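Long-range contacts in probable chaperone (Pseudomonas aeruginosa, PDB 4JMF), which probably acts as a type III secretion chaperone of the CesT family, a dimer that binds another protein, presumably the effector to be exported: residues L48-E54 and E84-R90; M1-Y5 and L39-D45; D70-P74 and H103-L108. One frame throughout, in Å; residues are numbered along the deposited sequence.

A small chaperone fold shows how a central strand pair can carry its surroundings. Interaction 1 is that pair, within an antiparallel sheet; interaction 2 borders it through the neighbouring strand 35-41, and interaction 3 through helix 98-114 and the loop before strand 75-78. The centres of interactions 1 and 2 lie about 17 Å apart, and the two touch through a probable hydrogen bond of 2.8 Å from L48 N to A40 O. Interaction 3 is centred about 12 Å from interaction 1, and N89 links them, its ND2 2.8 Å from C72 O. Interactions 2 and 3 stay about 5 Å apart at their nearest atoms. All three reach the second subunit and the bound chain of another protein.

Interaction 1: residues L48-E54 and E84-R90; sequences LMFTRLE and ERLLWNR
F50 and W88 oppose each other across a non-hydrogen-bonded antiparallel pair, their CB atoms 3.6 Å apart. Each holds its ring between its own backbone N and carbonyl carbon (chi1 near 60° in both), a crowded position from which the two rings lean away from each other over the sheet. L86 fills the dip between F50 and R52: its CD1 lies alongside the F50 ring, while its CD2 rests 3.8 Å from R52 CB. L48 lies beside W88 at the other end, where its CD1 settles obliquely 3.7 Å from W88 CE3 and approaches the guanidinium of R90. W88 CZ3 in turn lies over one face of that guanidinium, toward its rim. The two strands are neighbours at the middle of the antiparallel sheet of the CesT-type chaperone fold. Apolar side chains of another protein pack on L48, F50 and L86, and F67 of the second subunit meets the W88 ring edge-to-face. On the opposite side of the sheet, L87 presents its CB to a notch between T51 CG2 at 3.9 Å and L53 CD1 at 4.0 Å. M49 CB abuts N89 OD1, which Q104 NE2 holds in place while N89 ND2 bonds C72 O, and the rest of the methionine runs on to helix 98-114. Paired backbone bonds at M49-N89 and T51-L87 hold the strands in step. Toward the end R52 bends at chi2 to bring NE to E84 OE2 in a salt bridge, 2.9 Å away and almost straight at 170°; the acceptor lies in the guanidinium plane, although the carboxylate is turned 87° from it. A water joins E84 OE2 to L53 O and R85 N, and R85 NH1, which also bonds Q56 O, reaches E54 O at 3.2 Å from above the carbonyl plane.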
loop_
_atom_site.group_PDB
_atom_site.type_symbol
_atom_site.label_atom_id
_atom_site.label_comp_id
_atom_site.label_asym_id
_atom_site.label_seq_id
_atom_site.Cartn_x
_atom_site.Cartn_y
_atom_site.Cartn_z
ATOM N N LEU B 48 5.666 -1.787 8.550
ATOM C CA LEU B 48 6.175 -1.974 7.198
ATOM C C LEU B 48 6.875 -3.321 7.127
ATOM O O LEU B 48 7.739 -3.600 7.948
ATOM C CB LEU B 48 7.167 -0.860 6.868
ATOM C CG LEU B 48 7.869 -0.886 5.511
ATOM C CD1 LEU B 48 6.894 -0.499 4.384
ATOM C CD2 LEU B 48 9.093 0.045 5.537
ATOM N N MET B 49 6.487 -4.164 6.169
ATOM C CA MET B 49 7.200 -5.418 5.934
ATOM C C MET B 49 7.801 -5.380 4.543
ATOM O O MET B 49 7.142 -4.949 3.590
ATOM C CB MET B 49 6.252 -6.620 6.013
ATOM C CG MET B 49 5.521 -6.772 7.334
ATOM S SD MET B 49 4.708 -8.371 7.370
ATOM C CE MET B 49 3.900 -8.331 8.968
ATOM N N PHE B 50 9.034 -5.848 4.398
ATOM C CA PHE B 50 9.625 -5.837 3.062
ATOM C C PHE B 50 10.713 -6.870 2.887
ATOM O O PHE B 50 11.263 -7.380 3.865
ATOM C CB PHE B 50 10.152 -4.433 2.702
ATOM C CG PHE B 50 11.205 -3.912 3.647
ATOM C CD1 PHE B 50 12.551 -3.979 3.315
ATOM C CD2 PHE B 50 10.847 -3.327 4.858
ATOM C CE1 PHE B 50 13.525 -3.483 4.191
ATOM C CE2 PHE B 50 11.813 -2.829 5.737
ATOM C CZ PHE B 50 13.148 -2.908 5.400
ATOM N N THR B 51 11.022 -7.168 1.627
ATOM C CA THR B 51 12.091 -8.095 1.322
ATOM C C THR B 51 12.884 -7.527 0.138
ATOM O O THR B 51 12.305 -6.965 -0.806
ATOM C CB THR B 51 11.514 -9.510 1.038
ATOM O OG1 THR B 51 12.565 -10.451 0.800
ATOM C CG2 THR B 51 10.560 -9.489 -0.141
ATOM N N ARG B 52 14.207 -7.627 0.213
ATOM C CA ARG B 52 15.068 -7.108 -0.849
ATOM C C ARG B 52 15.185 -8.149 -1.950
ATOM O O ARG B 52 15.532 -9.305 -1.690
ATOM C CB ARG B 52 16.452 -6.769 -0.287
ATOM C CG ARG B 52 17.466 -6.258 -1.301
ATOM C CD ARG B 52 18.500 -7.323 -1.648
ATOM N NE ARG B 52 19.564 -6.812 -2.518
ATOM C CZ ARG B 52 20.556 -7.559 -3.003
ATOM N NH1 ARG B 52 20.622 -8.856 -2.714
ATOM N NH2 ARG B 52 21.472 -7.014 -3.791
ATOM N N LEU B 53 14.851 -7.758 -3.171
ATOM C CA LEU B 53 14.987 -8.655 -4.311
ATOM C C LEU B 53 16.264 -8.300 -5.064
ATOM O O LEU B 53 16.981 -7.359 -4.691
ATOM C CB LEU B 53 13.783 -8.513 -5.241
ATOM C CG LEU B 53 12.412 -8.713 -4.589
ATOM C CD1 LEU B 53 11.306 -8.470 -5.597
ATOM C CD2 LEU B 53 12.277 -10.110 -3.983
ATOM N N GLU B 54 16.564 -9.054 -6.115
ATOM C CA GLU B 54 17.648 -8.668 -7.012
ATOM C C GLU B 54 17.067 -8.061 -8.286
ATOM O O GLU B 54 16.780 -6.855 -8.324
ATOM C CB GLU B 54 18.599 -9.849 -7.284
ATOM C CG GLU B 54 19.472 -10.178 -6.064
ATOM C CD GLU B 54 20.371 -11.400 -6.239
ATOM O OE1 GLU B 54 20.721 -11.739 -7.392
ATOM O OE2 GLU B 54 20.733 -12.021 -5.206
ATOM N N GLU B 84 18.629 -0.411 -4.717
ATOM C CA GLU B 84 18.044 -1.634 -4.169
ATOM C C GLU B 84 16.548 -1.720 -4.439
ATOM O O GLU B 84 15.802 -0.759 -4.195
ATOM C CB GLU B 84 18.310 -1.745 -2.657
ATOM C CG GLU B 84 19.777 -1.871 -2.313
ATOM C CD GLU B 84 20.284 -3.293 -2.399
ATOM O OE1 GLU B 84 21.156 -3.636 -1.579
ATOM O OE2 GLU B 84 19.815 -4.071 -3.264
ATOM N N ARG B 85 16.120 -2.873 -4.945
ATOM C CA ARG B 85 14.719 -3.116 -5.262
ATOM C C ARG B 85 14.040 -3.830 -4.092
ATOM O O ARG B 85 14.505 -4.880 -3.635
ATOM C CB ARG B 85 14.617 -3.907 -6.571
ATOM C CG ARG B 85 15.282 -3.136 -7.744
ATOM C CD ARG B 85 15.384 -3.920 -9.049
ATOM N NE ARG B 85 14.102 -4.107 -9.734
ATOM C CZ ARG B 85 13.348 -5.204 -9.642
ATOM N NH1 ARG B 85 13.724 -6.219 -8.871
ATOM N NH2 ARG B 85 12.208 -5.296 -10.323
ATOM N N LEU B 86 12.950 -3.247 -3.600
ATOM C CA LEU B 86 12.301 -3.743 -2.380
ATOM C C LEU B 86 10.829 -4.026 -2.641
ATOM O O LEU B 86 10.099 -3.164 -3.161
ATOM C CB LEU B 86 12.437 -2.725 -1.242
ATOM C CG LEU B 86 13.827 -2.228 -0.829
ATOM C CD1 LEU B 86 13.718 -1.267 0.347
ATOM C CD2 LEU B 86 14.756 -3.386 -0.470
ATOM N N LEU B 87 10.400 -5.240 -2.304
ATOM C CA LEU B 87 8.987 -5.620 -2.355
ATOM C C LEU B 87 8.441 -5.377 -0.941
ATOM O O LEU B 87 9.021 -5.858 0.023
ATOM C CB LEU B 87 8.877 -7.103 -2.716
ATOM C CG LEU B 87 7.507 -7.730 -2.905
ATOM C CD1 LEU B 87 6.902 -7.187 -4.172
ATOM C CD2 LEU B 87 7.622 -9.251 -2.978
ATOM N N TRP B 88 7.353 -4.621 -0.806
ATOM C CA TRP B 88 6.933 -4.171 0.520
ATOM C C TRP B 88 5.438 -4.039 0.650
ATOM O O TRP B 88 4.722 -3.826 -0.340
ATOM C CB TRP B 88 7.562 -2.813 0.855
ATOM C CG TRP B 88 7.144 -1.711 -0.085
ATOM C CD1 TRP B 88 7.700 -1.418 -1.302
ATOM C CD2 TRP B 88 6.086 -0.758 0.110
ATOM N NE1 TRP B 88 7.065 -0.336 -1.870
ATOM C CE2 TRP B 88 6.065 0.084 -1.027
ATOM C CE3 TRP B 88 5.155 -0.532 1.135
ATOM C CZ2 TRP B 88 5.151 1.135 -1.168
ATOM C CZ3 TRP B 88 4.245 0.518 0.996
ATOM C CH2 TRP B 88 4.253 1.340 -0.150
ATOM N N ASN B 89 4.960 -4.150 1.887
ATOM C CA ASN B 89 3.587 -3.747 2.169
ATOM C C ASN B 89 3.517 -3.066 3.527
ATOM O O ASN B 89 4.524 -3.002 4.239
ATOM C CB ASN B 89 2.595 -4.905 2.003
ATOM C CG ASN B 89 2.879 -6.072 2.934
ATOM O OD1 ASN B 89 3.606 -5.943 3.930
ATOM N ND2 ASN B 89 2.288 -7.224 2.618
ATOM N N ARG B 90 2.363 -2.506 3.874
ATOM C CA ARG B 90 2.260 -1.751 5.122
ATOM C C ARG B 90 0.842 -1.779 5.664
ATOM O O ARG B 90 -0.124 -1.719 4.895
ATOM C CB ARG B 90 2.694 -0.299 4.914
ATOM C CG ARG B 90 2.512 0.562 6.160
ATOM C CD ARG B 90 3.473 1.726 6.162
ATOM N NE ARG B 90 3.289 2.500 4.974
ATOM C CZ ARG B 90 4.211 3.253 4.388
ATOM N NH1 ARG B 90 5.452 3.388 4.877
ATOM N NH2 ARG B 90 3.851 3.875 3.290
HETATM O O HOH W 1 18.003 -4.778 -5.147
#

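Interaction 2: residues M1-Y5 and L39-D45; sequences MNPLY and LAEHPTD
E41 begins its path at the Y5 ring: its CB sits over one face, 4.0 Å from the ring centroid and 23° off the normal, a CH-pi contact. With CG anti to the backbone N (chi1 -174°) and the chain extended beyond it, the glutamate runs antiparallel to the tyrosine side chain, so that its carboxylate lies almost parallel to the ring. At the tip the two oxygens part company. OE1 meets N2 CB at 3.5 Å and takes a hydrogen bond from a water, which is also weakly bonded to N2 N. OE2 is gripped twice. N2 ND2 donates to it across 2.9 Å on the syn side, somewhat out of the carboxylate plane, while D45 N reaches its anti lone pair at 2.7 Å in a nearly straight bond of 177°. The same amide nitrogen of N2 gives a longer bond, 3.3 Å, to D45 OD1, so two acidic groups fix the rotation of the asparagine head. One residue back along the strand, the Y5 hydroxyl lies over the backbone, OH 3.3 Å from A40 CA. Fixing the amide also directs its oxygen: N2 OD1 accepts from L4 N at 3.0 Å, the signature of an asparagine N-cap, here opening helix 3-15 against the end of strand 35-41.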
loop_
_atom_site.group_PDB
_atom_site.type_symbol
_atom_site.label_atom_id
_atom_site.label_comp_id
_atom_site.label_asym_id
_atom_site.label_seq_id
_atom_site.Cartn_x
_atom_site.Cartn_y
_atom_site.Cartn_z
ATOM N N MET B 1 10.634 0.768 22.723
ATOM C CA MET B 1 9.858 0.989 21.510
ATOM C C MET B 1 8.423 1.411 21.829
ATOM O O MET B 1 8.029 1.471 23.005
ATOM C CB MET B 1 9.861 -0.278 20.645
ATOM C CG MET B 1 9.425 -1.549 21.382
ATOM S SD MET B 1 9.585 -3.070 20.403
ATOM C CE MET B 1 11.304 -2.959 19.939
ATOM N N ASN B 2 7.662 1.724 20.779
ATOM C CA ASN B 2 6.218 1.946 20.878
ATOM C C ASN B 2 5.534 0.658 21.355
ATOM O O ASN B 2 5.592 -0.374 20.671
ATOM C CB ASN B 2 5.678 2.382 19.506
ATOM C CG ASN B 2 4.152 2.564 19.474
ATOM O OD1 ASN B 2 3.449 2.413 20.488
ATOM N ND2 ASN B 2 3.635 2.904 18.286
ATOM N N PRO B 3 4.887 0.715 22.532
ATOM C CA PRO B 3 4.204 -0.441 23.131
ATOM C C PRO B 3 3.237 -1.126 22.170
ATOM O O PRO B 3 3.112 -2.356 22.205
ATOM C CB PRO B 3 3.414 0.184 24.283
ATOM C CG PRO B 3 4.191 1.383 24.660
ATOM C CD PRO B 3 4.794 1.912 23.390
ATOM N N LEU B 4 2.576 -0.347 21.322
ATOM C CA LEU B 4 1.605 -0.895 20.373
ATOM C C LEU B 4 2.292 -1.677 19.257
ATOM O O LEU B 4 1.739 -2.654 18.738
ATOM C CB LEU B 4 0.745 0.225 19.774
ATOM C CG LEU B 4 0.079 1.184 20.769
ATOM C CD1 LEU B 4 -0.681 2.293 20.044
ATOM C CD2 LEU B 4 -0.849 0.424 21.687
ATOM N N TYR B 5 3.496 -1.237 18.881
ATOM C CA TYR B 5 4.290 -1.959 17.891
ATOM C C TYR B 5 4.834 -3.243 18.513
ATOM O O TYR B 5 4.768 -4.314 17.899
ATOM C CB TYR B 5 5.428 -1.088 17.336
ATOM C CG TYR B 5 6.328 -1.810 16.355
ATOM C CD1 TYR B 5 5.939 -1.988 15.037
ATOM C CD2 TYR B 5 7.566 -2.304 16.745
ATOM C CE1 TYR B 5 6.752 -2.650 14.137
ATOM C CE2 TYR B 5 8.387 -2.969 15.853
ATOM C CZ TYR B 5 7.970 -3.136 14.546
ATOM O OH TYR B 5 8.775 -3.791 13.630
ATOM N N LEU B 39 10.899 -6.133 9.202
ATOM C CA LEU B 39 9.710 -5.512 9.765
ATOM C C LEU B 39 10.177 -4.276 10.485
ATOM O O LEU B 39 11.209 -4.307 11.154
ATOM C CB LEU B 39 9.050 -6.429 10.798
ATOM C CG LEU B 39 9.071 -7.930 10.537
ATOM C CD1 LEU B 39 8.485 -8.691 11.747
ATOM C CD2 LEU B 39 8.308 -8.243 9.300
ATOM N N ALA B 40 9.432 -3.185 10.357
ATOM C CA ALA B 40 9.798 -1.974 11.066
ATOM C C ALA B 40 8.561 -1.146 11.281
ATOM O O ALA B 40 7.605 -1.254 10.519
ATOM C CB ALA B 40 10.822 -1.176 10.255
ATOM N N GLU B 41 8.576 -0.311 12.309
ATOM C CA GLU B 41 7.520 0.674 12.454
ATOM C C GLU B 41 7.831 1.861 11.540
ATOM O O GLU B 41 8.804 2.581 11.762
ATOM C CB GLU B 41 7.418 1.165 13.891
ATOM C CG GLU B 41 6.227 2.090 14.073
ATOM C CD GLU B 41 6.086 2.622 15.487
ATOM O OE1 GLU B 41 7.039 2.494 16.294
ATOM O OE2 GLU B 41 5.009 3.185 15.786
ATOM N N HIS B 42 7.005 2.081 10.523
ATOM C CA HIS B 42 7.339 3.102 9.529
ATOM C C HIS B 42 6.133 3.431 8.679
ATOM O O HIS B 42 5.670 2.585 7.919
ATOM C CB HIS B 42 8.473 2.604 8.629
ATOM C CG HIS B 42 9.056 3.664 7.747
ATOM N ND1 HIS B 42 8.577 3.928 6.481
ATOM C CD2 HIS B 42 10.089 4.521 7.942
ATOM C CE1 HIS B 42 9.290 4.897 5.930
ATOM N NE2 HIS B 42 10.214 5.275 6.797
ATOM N N PRO B 43 5.584 4.646 8.832
ATOM C CA PRO B 43 5.947 5.634 9.855
ATOM C C PRO B 43 5.360 5.189 11.168
ATOM O O PRO B 43 4.894 4.043 11.270
ATOM C CB PRO B 43 5.224 6.904 9.390
ATOM C CG PRO B 43 4.005 6.372 8.648
ATOM C CD PRO B 43 4.461 5.095 7.988
ATOM N N THR B 44 5.388 6.073 12.158
ATOM C CA THR B 44 4.789 5.799 13.454
ATOM C C THR B 44 3.385 5.216 13.290
ATOM O O THR B 44 2.613 5.656 12.424
ATOM C CB THR B 44 4.766 7.081 14.287
ATOM O OG1 THR B 44 6.110 7.552 14.393
ATOM C CG2 THR B 44 4.233 6.820 15.698
ATOM N N ASP B 45 3.095 4.186 14.087
ATOM C CA ASP B 45 1.791 3.507 14.102
ATOM C C ASP B 45 1.453 2.703 12.851
ATOM O O ASP B 45 0.312 2.257 12.696
ATOM C CB ASP B 45 0.655 4.485 14.435
ATOM C CG ASP B 45 0.770 5.045 15.839
ATOM O OD1 ASP B 45 1.046 4.259 16.775
ATOM O OD2 ASP B 45 0.606 6.270 16.000
HETATM O O HOH W 2 8.695 0.971 17.729
#

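Interaction 3: residues D70-P74 and H103-L108; sequences DPCKP and HQLEQL
The imidazole of H103 and the carboxylate of D70 meet edge to edge, their planes only 10° apart. H103 NE2 donates to D70 OD2 across 2.7 Å at 163°, using the syn lone pair and staying close to the ring plane. Also at the ring edge is C72 SG, 5.3 Å from the centroid and nearest to CD2. Over one face, offset toward the rim, lies Q107 CG from the next turn of the same helix. The bond and the Q107 contact on one face help keep the ring close to the carboxylate plane, and the negative charge would be expected to favour a protonated imidazole. The carboxylate works in two directions, for while OD2 serves the helix, D70 OD1 accepts from C72 N at 2.9 Å, from above the carboxylate plane. Beyond this polar end the contact turns to packing. C72 points its sulfur at the helix, with SG 3.8 Å from Q104 CA, and its carbonyl oxygen comes to 3.5 Å from Q107 CB. P74 brings CG and CD to Q107 O, CD at 3.6 Å, and sets its CB against L108 CD1 at 3.9 Å. The bend at chi2 (-57°) turns the Q107 amide aside while CB and CG stay against the loop; NE2 bonds the backbone of the chain of another protein. K73 points away from the helix, and its NZ pairs with an acidic side chain of that same partner. Loop and helix thus border the bound chain together. Within the loop, the D70 side-chain bond makes an Asx turn, and K73 N closes on D70 O around it: an Asx turn nested in a type I beta turn, joined to helix 98-114 by a His-carboxylate pair.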
loop_
_atom_site.group_PDB
_atom_site.type_symbol
_atom_site.label_atom_id
_atom_site.label_comp_id
_atom_site.label_asym_id
_atom_site.label_seq_id
_atom_site.Cartn_x
_atom_site.Cartn_y
_atom_site.Cartn_z
ATOM N N ASP B 70 -7.153 -6.633 -1.895
ATOM C CA ASP B 70 -6.402 -6.914 -0.660
ATOM C C ASP B 70 -5.329 -5.860 -0.436
ATOM O O ASP B 70 -4.333 -5.831 -1.160
ATOM C CB ASP B 70 -5.734 -8.296 -0.755
ATOM C CG ASP B 70 -5.164 -8.770 0.575
ATOM O OD1 ASP B 70 -4.858 -7.922 1.449
ATOM O OD2 ASP B 70 -5.020 -10.004 0.749
ATOM N N PRO B 71 -5.508 -5.004 0.584
ATOM C CA PRO B 71 -4.535 -3.940 0.878
ATOM C C PRO B 71 -3.129 -4.444 1.228
ATOM O O PRO B 71 -2.177 -3.645 1.163
ATOM C CB PRO B 71 -5.145 -3.229 2.098
ATOM C CG PRO B 71 -6.617 -3.560 2.030
ATOM C CD PRO B 71 -6.659 -4.969 1.504
ATOM N N CYS B 72 -2.982 -5.725 1.574
ATOM C CA CYS B 72 -1.655 -6.258 1.883
ATOM C C CYS B 72 -0.909 -6.745 0.645
ATOM O O CYS B 72 0.212 -7.261 0.758
ATOM C CB CYS B 72 -1.747 -7.396 2.904
ATOM S SG CYS B 72 -2.319 -6.851 4.534
ATOM N N LYS B 73 -1.528 -6.621 -0.529
ATOM C CA LYS B 73 -0.820 -6.990 -1.768
ATOM C C LYS B 73 0.397 -6.084 -1.827
ATOM O O LYS B 73 0.266 -4.862 -1.698
ATOM C CB LYS B 73 -1.683 -6.765 -3.005
ATOM C CG LYS B 73 -0.928 -7.030 -4.312
ATOM C CD LYS B 73 -1.744 -6.607 -5.517
ATOM C CE LYS B 73 -0.980 -6.917 -6.811
ATOM N NZ LYS B 73 -1.765 -6.555 -8.027
ATOM N N PRO B 74 1.591 -6.674 -1.958
ATOM C CA PRO B 74 2.785 -5.831 -1.839
ATOM C C PRO B 74 3.084 -5.031 -3.102
ATOM O O PRO B 74 2.540 -5.289 -4.181
ATOM C CB PRO B 74 3.907 -6.843 -1.570
ATOM C CG PRO B 74 3.413 -8.110 -2.186
ATOM C CD PRO B 74 1.920 -8.100 -2.116
ATOM N N HIS B 103 -1.473 -12.489 7.983
ATOM C CA HIS B 103 -1.878 -12.295 6.589
ATOM C C HIS B 103 -0.960 -11.323 5.842
ATOM O O HIS B 103 -0.617 -11.556 4.673
ATOM C CB HIS B 103 -3.331 -11.824 6.518
ATOM C CG HIS B 103 -3.868 -11.724 5.126
ATOM N ND1 HIS B 103 -4.295 -12.820 4.410
ATOM C CD2 HIS B 103 -4.044 -10.653 4.313
ATOM C CE1 HIS B 103 -4.720 -12.432 3.219
ATOM N NE2 HIS B 103 -4.575 -11.123 3.133
ATOM N N GLN B 104 -0.560 -10.236 6.502
ATOM C CA GLN B 104 0.329 -9.258 5.865
ATOM C C GLN B 104 1.631 -9.897 5.418
ATOM O O GLN B 104 2.092 -9.678 4.293
ATOM C CB GLN B 104 0.640 -8.082 6.791
ATOM C CG GLN B 104 1.425 -6.964 6.091
ATOM C CD GLN B 104 1.794 -5.818 7.018
ATOM O OE1 GLN B 104 1.316 -5.742 8.156
ATOM N NE2 GLN B 104 2.651 -4.905 6.531
ATOM N N LEU B 105 2.245 -10.677 6.301
ATOM C CA LEU B 105 3.507 -11.315 5.956
ATOM C C LEU B 105 3.294 -12.344 4.846
ATOM O O LEU B 105 4.112 -12.459 3.926
ATOM C CB LEU B 105 4.146 -11.965 7.192
ATOM C CG LEU B 105 5.473 -12.704 6.979
ATOM C CD1 LEU B 105 6.568 -11.747 6.467
ATOM C CD2 LEU B 105 5.927 -13.384 8.280
ATOM N N GLU B 106 2.187 -13.075 4.923
ATOM C CA GLU B 106 1.924 -14.134 3.962
ATOM C C GLU B 106 1.769 -13.580 2.559
ATOM O O GLU B 106 2.289 -14.164 1.603
ATOM C CB GLU B 106 0.666 -14.910 4.352
ATOM C CG GLU B 106 0.467 -16.202 3.560
ATOM C CD GLU B 106 -0.278 -17.245 4.372
ATOM O OE1 GLU B 106 -1.511 -17.096 4.565
ATOM O OE2 GLU B 106 0.378 -18.214 4.827
ATOM N N GLN B 107 1.070 -12.455 2.432
ATOM C CA GLN B 107 0.896 -11.838 1.115
ATOM C C GLN B 107 2.224 -11.309 0.574
ATOM O O GLN B 107 2.477 -11.371 -0.634
ATOM C CB GLN B 107 -0.164 -10.735 1.162
ATOM C CG GLN B 107 -1.561 -11.243 1.491
ATOM C CD GLN B 107 -2.017 -12.306 0.511
ATOM O OE1 GLN B 107 -2.104 -12.060 -0.696
ATOM N NE2 GLN B 107 -2.301 -13.504 1.025
ATOM N N LEU B 108 3.077 -10.799 1.464
ATOM C CA LEU B 108 4.416 -10.372 1.058
ATOM C C LEU B 108 5.170 -11.567 0.485
ATOM O O LEU B 108 5.670 -11.524 -0.647
ATOM C CB LEU B 108 5.199 -9.794 2.242
ATOM C CG LEU B 108 6.618 -9.331 1.892
ATOM C CD1 LEU B 108 6.588 -8.209 0.844
ATOM C CD2 LEU B 108 7.390 -8.890 3.140
#